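Side-chain contact in putative secreted protein (Streptomyces coelicolor A3, PDB 2QF9), which is of unknown function but is a putative secreted helical-bundle protein of the DUF305 family, in the ferritin clan: residues E122-G127 / E152-E157. Residues are numbered along the deposited sequence; the frame is centred on the assembly and turned at random.
Sequences EHHRGG and ESQESE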
loop_
_atom_site.group_PDB
_atom_site.type_symbol
_atom_site.label_atom_id
_atom_site.label_comp_id
_atom_site.label_asym_id
_atom_site.label_seq_id
_atom_site.Cartn_x
_atom_site.Cartn_y
_atom_site.Cartn_z
ATOM N N GLU A 122 15.886 -13.479 1.031
ATOM C CA GLU A 122 15.414 -14.590 0.215
ATOM C C GLU A 122 14.218 -14.176 -0.653
ATOM O O GLU A 122 14.122 -14.546 -1.832
ATOM C CB GLU A 122 15.066 -15.768 1.114
ATOM C CG GLU A 122 14.575 -17.004 0.387
ATOM C CD GLU A 122 15.576 -17.599 -0.597
ATOM O OE1 GLU A 122 16.753 -17.154 -0.680
ATOM O OE2 GLU A 122 15.162 -18.532 -1.305
ATOM N N HIS A 123 13.324 -13.404 -0.051
ATOM C CA HIS A 123 12.128 -12.913 -0.723
ATOM C C HIS A 123 12.509 -12.055 -1.939
ATOM O O HIS A 123 11.984 -12.264 -3.032
ATOM C CB HIS A 123 11.286 -12.120 0.263
ATOM C CG HIS A 123 9.833 -12.072 -0.082
ATOM N ND1 HIS A 123 9.261 -11.026 -0.772
ATOM C CD2 HIS A 123 8.832 -12.938 0.183
ATOM C CE1 HIS A 123 7.966 -11.248 -0.911
ATOM N NE2 HIS A 123 7.683 -12.405 -0.347
ATOM N N HIS A 124 13.427 -11.111 -1.729
ATOM C CA HIS A 124 13.977 -10.274 -2.801
ATOM C C HIS A 124 14.647 -11.101 -3.901
ATOM O O HIS A 124 14.455 -10.805 -5.084
ATOM C CB HIS A 124 14.974 -9.262 -2.234
ATOM C CG HIS A 124 14.349 -8.002 -1.717
ATOM N ND1 HIS A 124 13.037 -7.923 -1.284
ATOM C CD2 HIS A 124 14.876 -6.763 -1.559
ATOM C CE1 HIS A 124 12.782 -6.680 -0.905
ATOM N NE2 HIS A 124 13.880 -5.957 -1.065
ATOM N N ARG A 125 15.415 -12.127 -3.513
ATOM C CA ARG A 125 16.074 -12.991 -4.503
ATOM C C ARG A 125 15.053 -13.646 -5.442
ATOM O O ARG A 125 15.233 -13.621 -6.667
ATOM C CB ARG A 125 16.996 -14.011 -3.848
ATOM C CG ARG A 125 18.276 -13.399 -3.300
ATOM C CD ARG A 125 19.347 -14.477 -3.043
ATOM N NE ARG A 125 20.441 -14.003 -2.182
ATOM C CZ ARG A 125 21.379 -13.128 -2.543
ATOM N NH1 ARG A 125 21.383 -12.584 -3.765
ATOM N NH2 ARG A 125 22.325 -12.792 -1.672
ATOM N N GLY A 126 13.970 -14.180 -4.862
ATOM C CA GLY A 126 12.881 -14.802 -5.629
ATOM C C GLY A 126 12.212 -13.767 -6.533
ATOM O O GLY A 126 11.914 -14.038 -7.699
ATOM N N GLY A 127 11.976 -12.587 -5.969
ATOM C CA GLY A 127 11.370 -11.444 -6.675
ATOM C C GLY A 127 12.156 -11.020 -7.904
ATOM O O GLY A 127 11.574 -10.770 -8.975
ATOM N N GLU A 152 16.533 -3.724 -10.141
ATOM C CA GLU A 152 17.467 -2.753 -9.551
ATOM C C GLU A 152 17.212 -2.510 -8.071
ATOM O O GLU A 152 18.140 -2.576 -7.264
ATOM C CB GLU A 152 17.382 -1.402 -10.266
ATOM C CG GLU A 152 17.605 -1.438 -11.748
ATOM C CD GLU A 152 17.376 -0.059 -12.376
ATOM O OE1 GLU A 152 16.504 0.691 -11.874
ATOM O OE2 GLU A 152 18.082 0.273 -13.353
ATOM N N SER A 153 15.961 -2.204 -7.717
ATOM C CA SER A 153 15.630 -1.842 -6.344
ATOM C C SER A 153 15.831 -3.019 -5.382
ATOM O O SER A 153 16.360 -2.829 -4.271
ATOM C CB SER A 153 14.206 -1.254 -6.226
ATOM O OG SER A 153 13.227 -2.229 -6.557
ATOM N N GLN A 154 15.428 -4.214 -5.797
ATOM C CA GLN A 154 15.578 -5.385 -4.938
ATOM C C GLN A 154 17.043 -5.781 -4.783
ATOM O O GLN A 154 17.471 -6.152 -3.690
ATOM C CB GLN A 154 14.772 -6.557 -5.469
ATOM C CG GLN A 154 13.276 -6.343 -5.410
ATOM C CD GLN A 154 12.536 -7.515 -6.006
ATOM O OE1 GLN A 154 12.013 -8.346 -5.286
ATOM N NE2 GLN A 154 12.524 -7.605 -7.335
ATOM N N GLU A 155 17.810 -5.692 -5.873
ATOM C CA GLU A 155 19.258 -5.980 -5.796
ATOM C C GLU A 155 19.994 -4.972 -4.888
ATOM O O GLU A 155 20.802 -5.375 -4.059
ATOM C CB GLU A 155 19.879 -6.079 -7.187
ATOM C CG GLU A 155 19.553 -7.371 -7.889
ATOM C CD GLU A 155 20.201 -7.493 -9.267
ATOM O OE1 GLU A 155 20.645 -6.469 -9.846
ATOM O OE2 GLU A 155 20.232 -8.632 -9.768
ATOM N N SER A 156 19.639 -3.683 -4.989
ATOM C CA SER A 156 20.172 -2.645 -4.102
ATOM C C SER A 156 19.807 -2.938 -2.643
ATOM O O SER A 156 20.651 -2.846 -1.760
ATOM C CB SER A 156 19.668 -1.251 -4.507
ATOM O OG SER A 156 20.064 -0.255 -3.566
ATOM N N GLU A 157 18.558 -3.331 -2.405
ATOM C CA GLU A 157 18.115 -3.634 -1.034
ATOM C C GLU A 157 18.782 -4.895 -0.467
ATOM O O GLU A 157 19.072 -4.947 0.735
ATOM C CB GLU A 157 16.587 -3.698 -0.951
ATOM C CG GLU A 157 16.000 -2.284 -0.896
ATOM C CD GLU A 157 14.483 -2.235 -0.931
ATOM O OE1 GLU A 157 13.830 -3.298 -0.965
ATOM O OE2 GLU A 157 13.948 -1.101 -0.942
#
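The imidazole of His-124 lies under the aliphatic part of Gln-154, whose CG sits over the middle of one ring face in a CH-pi contact, 4.2 Å from the ring centroid. At its edge the same ring meets Glu-157: His-124 NE2 donates to Glu-157 OE1 at 2.7 Å, with an N-H...O angle of 162°. The carboxylate is turned only 22° from the ring plane, and OE1 accepts through its anti lone pair. The bond and the CH-pi contact together restrict rotation of the imidazole. Glu-157 CB also packs at the ring edge, 3.6 Å from His-124 CD2. Beyond CB the Gln-154 chain is extended (chi2 177°) and carries the amide past the ring to Gly-127, where Gln-154 OE1 comes to 3.5 Å from Gly-127 CA. In this conformer of Gln-154 the amide lies close against the glycine backbone, which has no side chain there, and its NE2 is hydrogen-bonded to Met-150 O, one turn back on its own helix. Ile-46 of helix 37-63 packs on both His-124 and Glu-157; His-124 is buried, whereas Glu-157 is partly exposed. Helices 109-137 and 141-167 run nearly antiparallel here, their local axes 9.3 Å apart, an antiparallel helix pair of the kind that builds a four-helix bundle, consistent with the ferritin clan.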